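Exopolygalacturonate lyase (Vibrio vulnificus, PDB 5A29) probably cleaves pectate by metal-assisted beta-elimination, as a manganese-binding member of polysaccharide lyase family 2. Local coordinates at residues Pro226-Leu231 with Gln284-Lys289. Numbering follows the deposited sequence.
Sequences PETKGL and QFTSPK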
loop_
_atom_site.group_PDB
_atom_site.type_symbol
_atom_site.label_atom_id
_atom_site.label_comp_id
_atom_site.label_asym_id
_atom_site.label_seq_id
_atom_site.Cartn_x
_atom_site.Cartn_y
_atom_site.Cartn_z
ATOM N N PRO A 226 21.171 -15.359 2.369
ATOM C CA PRO A 226 20.910 -16.798 2.063
ATOM C C PRO A 226 20.248 -16.980 0.706
ATOM O O PRO A 226 19.388 -16.178 0.329
ATOM C CB PRO A 226 19.904 -17.221 3.157
ATOM C CG PRO A 226 20.002 -16.177 4.238
ATOM C CD PRO A 226 20.439 -14.877 3.570
ATOM N N GLU A 227 20.625 -18.015 -0.053
ATOM C CA GLU A 227 19.962 -18.337 -1.309
ATOM C C GLU A 227 18.881 -19.343 -1.119
ATOM O O GLU A 227 19.133 -20.418 -0.582
ATOM C CB GLU A 227 20.950 -18.864 -2.355
ATOM C CG GLU A 227 21.977 -17.791 -2.686
ATOM C CD GLU A 227 23.080 -18.335 -3.593
ATOM O OE1 GLU A 227 22.951 -19.478 -4.103
ATOM O OE2 GLU A 227 24.076 -17.616 -3.780
ATOM N N THR A 228 17.671 -19.019 -1.564
ATOM C CA THR A 228 16.539 -19.922 -1.487
ATOM C C THR A 228 15.856 -19.685 -2.823
ATOM O O THR A 228 16.554 -19.586 -3.841
ATOM C CB THR A 228 15.605 -19.546 -0.334
ATOM O OG1 THR A 228 15.124 -18.196 -0.565
ATOM C CG2 THR A 228 16.375 -19.578 1.010
ATOM N N LYS A 229 14.529 -19.690 -2.885
ATOM C CA LYS A 229 13.894 -19.151 -4.108
ATOM C C LYS A 229 13.944 -17.609 -4.182
ATOM O O LYS A 229 13.564 -17.025 -5.199
ATOM C CB LYS A 229 12.465 -19.603 -4.254
ATOM C CG LYS A 229 12.313 -21.048 -4.724
ATOM C CD LYS A 229 10.887 -21.532 -4.567
ATOM C CE LYS A 229 10.096 -21.190 -5.822
ATOM N NZ LYS A 229 8.627 -21.493 -5.803
ATOM N N GLY A 230 14.312 -16.971 -3.071
ATOM C CA GLY A 230 14.488 -15.519 -2.992
ATOM C C GLY A 230 13.119 -14.786 -2.978
ATOM O O GLY A 230 13.057 -13.616 -3.339
ATOM N N LEU A 231 12.031 -15.471 -2.623
ATOM C CA LEU A 231 10.684 -14.857 -2.719
ATOM C C LEU A 231 10.281 -14.187 -1.384
ATOM O O LEU A 231 9.345 -14.616 -0.737
ATOM C CB LEU A 231 9.658 -15.877 -3.179
ATOM C CG LEU A 231 10.019 -16.566 -4.526
ATOM C CD1 LEU A 231 9.016 -17.679 -4.896
ATOM C CD2 LEU A 231 10.091 -15.477 -5.625
ATOM N N GLN A 284 14.431 -7.348 0.938
ATOM C CA GLN A 284 14.086 -8.777 1.149
ATOM C C GLN A 284 15.277 -9.385 1.936
ATOM O O GLN A 284 16.365 -8.754 2.032
ATOM C CB GLN A 284 13.878 -9.543 -0.174
ATOM C CG GLN A 284 15.129 -9.608 -1.071
ATOM C CD GLN A 284 14.709 -9.827 -2.517
ATOM O OE1 GLN A 284 14.235 -8.881 -3.189
ATOM N NE2 GLN A 284 14.866 -11.034 -3.019
ATOM N N PHE A 285 15.091 -10.599 2.425
ATOM C CA PHE A 285 16.122 -11.180 3.340
ATOM C C PHE A 285 16.735 -12.445 2.745
ATOM O O PHE A 285 17.596 -13.060 3.407
ATOM C CB PHE A 285 15.607 -11.463 4.778
ATOM C CG PHE A 285 14.361 -12.298 4.856
ATOM C CD1 PHE A 285 13.104 -11.715 4.843
ATOM C CD2 PHE A 285 14.435 -13.693 4.999
ATOM C CE1 PHE A 285 11.929 -12.473 4.942
ATOM C CE2 PHE A 285 13.285 -14.457 5.120
ATOM C CZ PHE A 285 12.013 -13.882 5.113
ATOM N N THR A 286 16.341 -12.795 1.521
ATOM C CA THR A 286 16.990 -13.938 0.815
ATOM C C THR A 286 17.153 -13.566 -0.663
ATOM O O THR A 286 16.423 -12.698 -1.133
ATOM C CB THR A 286 16.171 -15.224 0.897
ATOM O OG1 THR A 286 14.845 -15.037 0.385
ATOM C CG2 THR A 286 16.093 -15.779 2.350
ATOM N N SER A 287 18.075 -14.227 -1.388
ATOM C CA SER A 287 18.203 -14.115 -2.847
ATOM C C SER A 287 17.838 -15.429 -3.474
ATOM O O SER A 287 17.889 -16.505 -2.825
ATOM C CB SER A 287 19.673 -13.876 -3.293
ATOM O OG SER A 287 20.150 -12.589 -2.938
ATOM N N PRO A 288 17.465 -15.367 -4.748
ATOM C CA PRO A 288 17.167 -16.549 -5.520
ATOM C C PRO A 288 18.446 -17.281 -5.902
ATOM O O PRO A 288 19.439 -16.674 -6.341
ATOM C CB PRO A 288 16.534 -15.992 -6.789
ATOM C CG PRO A 288 17.060 -14.635 -6.943
ATOM C CD PRO A 288 17.368 -14.113 -5.533
ATOM N N LYS A 289 18.409 -18.590 -5.712
ATOM C CA LYS A 289 19.498 -19.440 -6.218
ATOM C C LYS A 289 19.555 -19.428 -7.749
ATOM O O LYS A 289 18.515 -19.455 -8.423
ATOM C CB LYS A 289 19.152 -20.878 -5.810
ATOM C CG LYS A 289 20.338 -21.808 -5.746
ATOM C CD LYS A 289 19.907 -23.157 -5.159
ATOM C CE LYS A 289 20.880 -24.278 -5.555
ATOM N NZ LYS A 289 22.277 -23.959 -5.126
HETATM O O HOH W 1 13.344 -17.290 1.148
#
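Three backbone hydrogen bonds tie P226 and T228 to S287 and K289, making a minimal two-stranded parallel sheet. S287 N donates to P226 O (2.9 Å), T228 N to S287 O (2.8 Å) and K289 N to T228 O (2.8 Å): T228 uses both its amide and its carbonyl, the alternation expected of parallel strands. E227 CA adds a CA-H...O contact to S287 O at 3.2 Å.

Side-chain polarity gathers beside this ladder. With chi1 at 60°, T228 OG1 swings between its own N and carbonyl carbon and accepts from G230 N (2.9 Å), closing an ST turn. One water bridges T228 OG1 and T286 OG1, which also bond to D192 and T232, respectively. Within its own segment, Q284 NE2 reaches forward to T286 O at 3.0 Å, the acceptor lying close to its amide plane.

Van der Waals contact is close where the chain turns: G230 CA lies 3.4 Å from S287 C, against the bare backbone, and P288 CB rests against K229 O.

Chemically, main-chain bonds set the register, while the T228 hydroxyl and the D192 carboxylate, which takes the amides of K229 and L231, hold the turn that leads from the sheet to L231, which touches bound meso-tartrate.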